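Local coordinates for protein putative methyltransferase (Emericella variicolor, PDB 7DMB) that probably transfers methyl groups from S-adenosyl-L-methionine as a trans-acting partner of the polyketide synthase in calbistrin biosynthesis, at residues 291-302 against 349-358. Numbering follows the deposited sequence.
Sequences LVETLKNVRTLL and WDRRLKQAGF
Leu295 and Ala356 meet in the middle of a largely apolar contact in which helix 291-301 packs against helix 349-355 and the turn ending it, on one face of the Rossmann-type methyltransferase sheet. The axes of these helical segments approach to 8.7 Å and cross at -59°. Alanine suits the place where the backbones come nearest: its small methyl sits close, CB of Ala356 3.4 Å from CB of Leu295, a tight pair. Leu295 forks beyond it, CD1 reaching the edge of the Trp349 ring and CD2 meeting CD2 of Leu353. At one end Leu291 lays CD1 over the face of Trp349, a CH-pi contact 4.2 Å from the six-membered ring centroid. Arg352 spends its extended methylene chain on Leu291 and Val292, while its guanidinium pairs with Glu348 and Asp336. At the other end Gly357 turns the chain in a Schellman motif; its positive phi (92°) would press a side chain against the preceding carbonyl. Its O, near the Arg299 guanidinium plane, accepts a bond from NE of Arg299 (3.1 Å), which sits above the carbonyl plane. Phe358 turns its edge to Val298 and Leu302, with Leu353 CD2 over one face. Beneath lie strand 306-313, where Leu308 touches Leu295 and Phe358, and strand 375-382, where Ala380 meets Leu353.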
ATOM      1  N   LEU A 291      -9.877 -12.230  -3.479  1.00 17.33           N
ATOM      2  CA  LEU A 291      -9.491 -11.879  -2.115  1.00 15.74           C
ATOM      3  C   LEU A 291      -9.847 -12.981  -1.125  1.00 17.41           C
ATOM      4  O   LEU A 291      -9.097 -13.231  -0.176  1.00 18.72           O
ATOM      5  CB  LEU A 291     -10.132 -10.556  -1.694  1.00 14.04           C
ATOM      6  CG  LEU A 291      -9.744  -9.353  -2.544  1.00 14.92           C
ATOM      7  CD1 LEU A 291     -10.269  -8.106  -1.902  1.00 12.39           C
ATOM      8  CD2 LEU A 291      -8.213  -9.298  -2.718  1.00 17.69           C
ATOM      9  N   VAL A 292     -10.993 -13.645  -1.322  1.00 15.75           N
ATOM     10  CA  VAL A 292     -11.424 -14.669  -0.375  1.00 16.38           C
ATOM     11  C   VAL A 292     -10.452 -15.849  -0.375  1.00 15.58           C
ATOM     12  O   VAL A 292     -10.058 -16.347   0.687  1.00 18.41           O
ATOM     13  CB  VAL A 292     -12.867 -15.110  -0.685  1.00 17.10           C
ATOM     14  CG1 VAL A 292     -13.244 -16.324   0.143  1.00 20.93           C
ATOM     15  CG2 VAL A 292     -13.842 -13.963  -0.414  1.00 17.02           C
ATOM     16  N   GLU A 293     -10.040 -16.313  -1.554  1.00 16.24           N
ATOM     17  CA  GLU A 293      -9.050 -17.386  -1.605  1.00 17.28           C
ATOM     18  C   GLU A 293      -7.732 -16.937  -0.993  1.00 16.13           C
ATOM     19  O   GLU A 293      -7.067 -17.706  -0.282  1.00 15.03           O
ATOM     20  CB  GLU A 293      -8.850 -17.840  -3.049  1.00 20.46           C
ATOM     21  CG  GLU A 293      -9.723 -19.023  -3.455  1.00 26.86           C
ATOM     22  CD  GLU A 293      -9.517 -19.406  -4.910  1.00 41.56           C
ATOM     23  OE1 GLU A 293      -8.358 -19.337  -5.372  1.00 42.53           O
ATOM     24  OE2 GLU A 293     -10.504 -19.775  -5.589  1.00 44.17           O
ATOM     25  N   THR A 294      -7.360 -15.681  -1.238  1.00 14.31           N
ATOM     26  CA  THR A 294      -6.172 -15.098  -0.624  1.00 15.75           C
ATOM     27  C   THR A 294      -6.284 -15.075   0.890  1.00 16.83           C
ATOM     28  O   THR A 294      -5.340 -15.441   1.605  1.00 11.10           O
ATOM     29  CB  THR A 294      -5.965 -13.686  -1.148  1.00 14.83           C
ATOM     30  OG1 THR A 294      -5.432 -13.768  -2.469  1.00 15.51           O
ATOM     31  CG2 THR A 294      -5.020 -12.892  -0.222  1.00 12.37           C
ATOM     32  N   LEU A 295      -7.427 -14.620   1.404  1.00 13.90           N
ATOM     33  CA  LEU A 295      -7.579 -14.579   2.851  1.00 12.06           C
ATOM     34  C   LEU A 295      -7.645 -15.989   3.459  1.00 14.41           C
ATOM     35  O   LEU A 295      -7.115 -16.209   4.555  1.00 12.87           O
ATOM     36  CB  LEU A 295      -8.800 -13.717   3.205  1.00 16.26           C
ATOM     37  CG  LEU A 295      -8.636 -12.211   2.911  1.00 14.45           C
ATOM     38  CD1 LEU A 295      -9.954 -11.457   2.816  1.00 20.78           C
ATOM     39  CD2 LEU A 295      -7.745 -11.528   3.941  1.00 12.02           C
ATOM     40  N   LYS A 296      -8.237 -16.968   2.757  1.00 18.20           N
ATOM     41  CA  LYS A 296      -8.198 -18.350   3.244  1.00 12.29           C
ATOM     42  C   LYS A 296      -6.773 -18.887   3.293  1.00 15.02           C
ATOM     43  O   LYS A 296      -6.443 -19.712   4.161  1.00 15.04           O
ATOM     44  CB  LYS A 296      -9.056 -19.269   2.368  1.00 11.03           C
ATOM     45  CG  LYS A 296     -10.571 -19.012   2.424  1.00 21.48           C
ATOM     46  CD  LYS A 296     -11.344 -19.924   1.445  1.00 22.87           C
ATOM     47  CE  LYS A 296     -12.855 -19.756   1.602  1.00 25.91           C
ATOM     48  NZ  LYS A 296     -13.631 -20.790   0.869  1.00 31.93           N
ATOM     49  N   ASN A 297      -5.917 -18.445   2.373  1.00 14.33           N
ATOM     50  CA  ASN A 297      -4.524 -18.874   2.420  1.00 16.15           C
ATOM     51  C   ASN A 297      -3.781 -18.198   3.565  1.00 17.37           C
ATOM     52  O   ASN A 297      -2.917 -18.826   4.193  1.00 14.13           O
ATOM     53  CB  ASN A 297      -3.839 -18.610   1.081  1.00 11.61           C
ATOM     54  CG  ASN A 297      -4.317 -19.556  -0.015  1.00 20.10           C
ATOM     55  OD1 ASN A 297      -4.764 -20.679   0.260  1.00 18.07           O
ATOM     56  ND2 ASN A 297      -4.245 -19.101  -1.264  1.00 17.31           N
ATOM     57  N   VAL A 298      -4.127 -16.944   3.884  1.00 14.26           N
ATOM     58  CA  VAL A 298      -3.565 -16.318   5.080  1.00 15.00           C
ATOM     59  C   VAL A 298      -4.004 -17.072   6.335  1.00 15.70           C
ATOM     60  O   VAL A 298      -3.211 -17.281   7.258  1.00 16.69           O
ATOM     61  CB  VAL A 298      -3.954 -14.830   5.150  1.00 13.25           C
ATOM     62  CG1 VAL A 298      -3.545 -14.244   6.495  1.00 17.49           C
ATOM     63  CG2 VAL A 298      -3.299 -14.048   4.023  1.00 15.27           C
ATOM     64  N   ARG A 299      -5.277 -17.483   6.394  1.00 18.07           N
ATOM     65  CA  ARG A 299      -5.783 -18.175   7.578  1.00 18.20           C
ATOM     66  C   ARG A 299      -5.096 -19.522   7.774  1.00 17.07           C
ATOM     67  O   ARG A 299      -4.815 -19.931   8.911  1.00 17.24           O
ATOM     68  CB  ARG A 299      -7.298 -18.376   7.476  1.00 17.64           C
ATOM     69  CG  ARG A 299      -7.898 -19.085   8.704  1.00 19.62           C
ATOM     70  CD  ARG A 299      -9.132 -19.882   8.340  1.00 29.07           C
ATOM     71  NE  ARG A 299     -10.146 -19.868   9.395  1.00 34.31           N
ATOM     72  CZ  ARG A 299     -10.350 -20.863  10.256  1.00 38.22           C
ATOM     73  NH1 ARG A 299      -9.594 -21.960  10.203  1.00 42.82           N
ATOM     74  NH2 ARG A 299     -11.299 -20.758  11.180  1.00 29.35           N
ATOM     75  N   THR A 300      -4.832 -20.230   6.674  1.00 16.74           N
ATOM     76  CA  THR A 300      -4.104 -21.495   6.750  1.00 21.88           C
ATOM     77  C   THR A 300      -2.791 -21.336   7.509  1.00 19.03           C
ATOM     78  O   THR A 300      -2.410 -22.212   8.295  1.00 19.90           O
ATOM     79  CB  THR A 300      -3.860 -22.033   5.334  1.00 15.76           C
ATOM     80  OG1 THR A 300      -5.110 -22.452   4.775  1.00 12.85           O
ATOM     81  CG2 THR A 300      -2.895 -23.203   5.334  1.00 14.13           C
ATOM     82  N   LEU A 301      -2.101 -20.202   7.311  1.00 18.51           N
ATOM     83  CA  LEU A 301      -0.820 -19.965   7.972  1.00 18.67           C
ATOM     84  C   LEU A 301      -0.962 -19.657   9.460  1.00 20.04           C
ATOM     85  O   LEU A 301      -0.003 -19.875  10.218  1.00 16.21           O
ATOM     86  CB  LEU A 301      -0.072 -18.818   7.275  1.00 16.66           C
ATOM     87  CG  LEU A 301       0.472 -19.109   5.875  1.00 20.52           C
ATOM     88  CD1 LEU A 301       0.802 -17.831   5.122  1.00 16.79           C
ATOM     89  CD2 LEU A 301       1.712 -20.010   5.957  1.00 22.72           C
ATOM     90  N   LEU A 302      -2.120 -19.169   9.901  1.00 16.25           N
ATOM     91  CA  LEU A 302      -2.260 -18.649  11.261  1.00 15.71           C
ATOM     92  C   LEU A 302      -2.649 -19.728  12.272  1.00 17.24           C
ATOM     93  O   LEU A 302      -3.437 -20.627  11.972  1.00 20.00           O
ATOM     94  CB  LEU A 302      -3.303 -17.534  11.276  1.00 13.62           C
ATOM     95  CG  LEU A 302      -2.790 -16.249  10.617  1.00 14.16           C
ATOM     96  CD1 LEU A 302      -3.934 -15.278  10.284  1.00 10.65           C
ATOM     97  CD2 LEU A 302      -1.747 -15.601  11.544  1.00 10.87           C
ATOM     98  N   TRP A 349     -13.493  -5.260   3.106  1.00 16.02           N
ATOM     99  CA  TRP A 349     -12.578  -6.240   3.694  1.00 16.45           C
ATOM    100  C   TRP A 349     -13.295  -7.073   4.753  1.00 11.55           C
ATOM    101  O   TRP A 349     -13.245  -8.303   4.723  1.00 13.36           O
ATOM    102  CB  TRP A 349     -11.350  -5.548   4.282  1.00 12.86           C
ATOM    103  CG  TRP A 349     -10.356  -5.106   3.234  1.00 14.25           C
ATOM    104  CD1 TRP A 349     -10.131  -3.822   2.799  1.00 12.98           C
ATOM    105  CD2 TRP A 349      -9.472  -5.946   2.480  1.00 11.64           C
ATOM    106  NE1 TRP A 349      -9.157  -3.817   1.825  1.00 15.30           N
ATOM    107  CE2 TRP A 349      -8.727  -5.102   1.614  1.00 12.20           C
ATOM    108  CE3 TRP A 349      -9.239  -7.329   2.447  1.00 13.06           C
ATOM    109  CZ2 TRP A 349      -7.780  -5.598   0.708  1.00  8.86           C
ATOM    110  CZ3 TRP A 349      -8.278  -7.823   1.565  1.00 14.24           C
ATOM    111  CH2 TRP A 349      -7.569  -6.956   0.698  1.00 13.86           C
ATOM    112  N   ASP A 350     -14.011  -6.408   5.663  1.00 14.16           N
ATOM    113  CA  ASP A 350     -14.807  -7.093   6.680  1.00 15.60           C
ATOM    114  C   ASP A 350     -15.684  -8.182   6.072  1.00 14.85           C
ATOM    115  O   ASP A 350     -15.668  -9.330   6.527  1.00 18.41           O
ATOM    116  CB  ASP A 350     -15.655  -6.069   7.436  1.00 16.80           C
ATOM    117  CG  ASP A 350     -16.563  -6.711   8.472  1.00 22.21           C
ATOM    118  OD1 ASP A 350     -16.037  -7.333   9.429  1.00 15.29           O
ATOM    119  OD2 ASP A 350     -17.805  -6.577   8.331  1.00 20.32           O
ATOM    120  N   ARG A 351     -16.450  -7.836   5.031  1.00 22.87           N
ATOM    121  CA  ARG A 351     -17.256  -8.822   4.311  1.00 19.57           C
ATOM    122  C   ARG A 351     -16.429 -10.031   3.897  1.00 18.61           C
ATOM    123  O   ARG A 351     -16.824 -11.183   4.111  1.00 21.03           O
ATOM    124  CB  ARG A 351     -17.873  -8.182   3.060  1.00 23.97           C
ATOM    125  CG  ARG A 351     -19.085  -7.291   3.293  1.00 25.23           C
ATOM    126  CD  ARG A 351     -19.815  -7.095   1.980  1.00 24.24           C
ATOM    127  NE  ARG A 351     -20.238  -8.381   1.414  1.00 26.12           N
ATOM    128  CZ  ARG A 351     -20.590  -8.581   0.144  1.00 27.52           C
ATOM    129  NH1 ARG A 351     -20.569  -7.575  -0.725  1.00 30.92           N
ATOM    130  NH2 ARG A 351     -20.972  -9.791  -0.257  1.00 23.56           N
ATOM    131  N   ARG A 352     -15.280  -9.787   3.278  1.00 15.91           N
ATOM    132  CA  ARG A 352     -14.561 -10.904   2.694  1.00 20.55           C
ATOM    133  C   ARG A 352     -13.760 -11.666   3.735  1.00 18.50           C
ATOM    134  O   ARG A 352     -13.529 -12.868   3.566  1.00 18.32           O
ATOM    135  CB  ARG A 352     -13.684 -10.403   1.559  1.00 20.98           C
ATOM    136  CG  ARG A 352     -14.516 -10.122   0.327  1.00 23.42           C
ATOM    137  CD  ARG A 352     -13.718  -9.444  -0.705  1.00 23.80           C
ATOM    138  NE  ARG A 352     -14.537  -8.633  -1.594  1.00 22.76           N
ATOM    139  CZ  ARG A 352     -14.562  -8.802  -2.903  1.00 17.25           C
ATOM    140  NH1 ARG A 352     -13.837  -9.773  -3.451  1.00 20.77           N
ATOM    141  NH2 ARG A 352     -15.299  -8.009  -3.658  1.00 16.50           N
ATOM    142  N   LEU A 353     -13.356 -10.993   4.815  1.00 15.93           N
ATOM    143  CA  LEU A 353     -12.745 -11.690   5.936  1.00 16.27           C
ATOM    144  C   LEU A 353     -13.708 -12.722   6.513  1.00 18.02           C
ATOM    145  O   LEU A 353     -13.313 -13.860   6.793  1.00 18.11           O
ATOM    146  CB  LEU A 353     -12.304 -10.675   6.997  1.00 13.38           C
ATOM    147  CG  LEU A 353     -10.985  -9.931   6.729  1.00 13.35           C
ATOM    148  CD1 LEU A 353     -10.936  -8.641   7.492  1.00 10.58           C
ATOM    149  CD2 LEU A 353      -9.749 -10.795   7.053  1.00 13.45           C
ATOM    150  N   LYS A 354     -14.988 -12.360   6.652  1.00 20.72           N
ATOM    151  CA  LYS A 354     -15.974 -13.303   7.181  1.00 21.71           C
ATOM    152  C   LYS A 354     -16.138 -14.515   6.263  1.00 22.30           C
ATOM    153  O   LYS A 354     -16.282 -15.648   6.739  1.00 22.45           O
ATOM    154  CB  LYS A 354     -17.316 -12.598   7.390  1.00 18.61           C
ATOM    155  CG  LYS A 354     -17.307 -11.626   8.556  1.00 24.77           C
ATOM    156  CD  LYS A 354     -18.574 -10.758   8.618  1.00 20.78           C
ATOM    157  CE  LYS A 354     -18.780 -10.218  10.039  1.00 19.23           C
ATOM    158  NZ  LYS A 354     -19.625  -8.975  10.074  1.00 26.37           N
ATOM    159  N   GLN A 355     -16.097 -14.296   4.946  1.00 19.45           N
ATOM    160  CA  GLN A 355     -16.170 -15.390   3.984  1.00 19.09           C
ATOM    161  C   GLN A 355     -14.947 -16.290   4.024  1.00 17.55           C
ATOM    162  O   GLN A 355     -15.004 -17.402   3.492  1.00 22.10           O
ATOM    163  CB  GLN A 355     -16.328 -14.849   2.557  1.00 17.50           C
ATOM    164  CG  GLN A 355     -17.717 -14.336   2.230  1.00 28.80           C
ATOM    165  CD  GLN A 355     -17.702 -13.142   1.293  1.00 25.90           C
ATOM    166  OE1 GLN A 355     -17.137 -13.200   0.206  1.00 30.79           O
ATOM    167  NE2 GLN A 355     -18.328 -12.049   1.717  1.00 32.04           N
ATOM    168  N   ALA A 356     -13.842 -15.841   4.616  1.00 21.29           N
ATOM    169  CA  ALA A 356     -12.595 -16.597   4.595  1.00 18.71           C
ATOM    170  C   ALA A 356     -12.261 -17.261   5.923  1.00 20.38           C
ATOM    171  O   ALA A 356     -11.165 -17.811   6.065  1.00 23.86           O
ATOM    172  CB  ALA A 356     -11.435 -15.685   4.185  1.00 16.54           C
ATOM    173  N   GLY A 357     -13.147 -17.188   6.907  1.00 21.25           N
ATOM    174  CA  GLY A 357     -12.885 -17.772   8.203  1.00 18.04           C
ATOM    175  C   GLY A 357     -12.249 -16.863   9.238  1.00 25.42           C
ATOM    176  O   GLY A 357     -11.714 -17.374  10.232  1.00 21.20           O
ATOM    177  N   PHE A 358     -12.270 -15.546   9.040  1.00 19.40           N
ATOM    178  CA  PHE A 358     -11.922 -14.607  10.096  1.00 18.44           C
ATOM    179  C   PHE A 358     -13.209 -14.082  10.737  1.00 17.55           C
ATOM    180  O   PHE A 358     -14.290 -14.204  10.170  1.00 16.37           O
ATOM    181  CB  PHE A 358     -11.088 -13.441   9.546  1.00 20.35           C
ATOM    182  CG  PHE A 358      -9.747 -13.849   8.983  1.00 13.16           C
ATOM    183  CD1 PHE A 358      -8.593 -13.694   9.734  1.00 12.68           C
ATOM    184  CD2 PHE A 358      -9.642 -14.346   7.693  1.00 12.81           C
ATOM    185  CE1 PHE A 358      -7.348 -14.049   9.213  1.00 13.88           C
ATOM    186  CE2 PHE A 358      -8.407 -14.704   7.160  1.00 14.29           C
ATOM    187  CZ  PHE A 358      -7.260 -14.555   7.915  1.00 12.73           C
TER
HETATM  188  O   HOH W   1     -12.990 -12.587  -3.336  1.00 14.77           O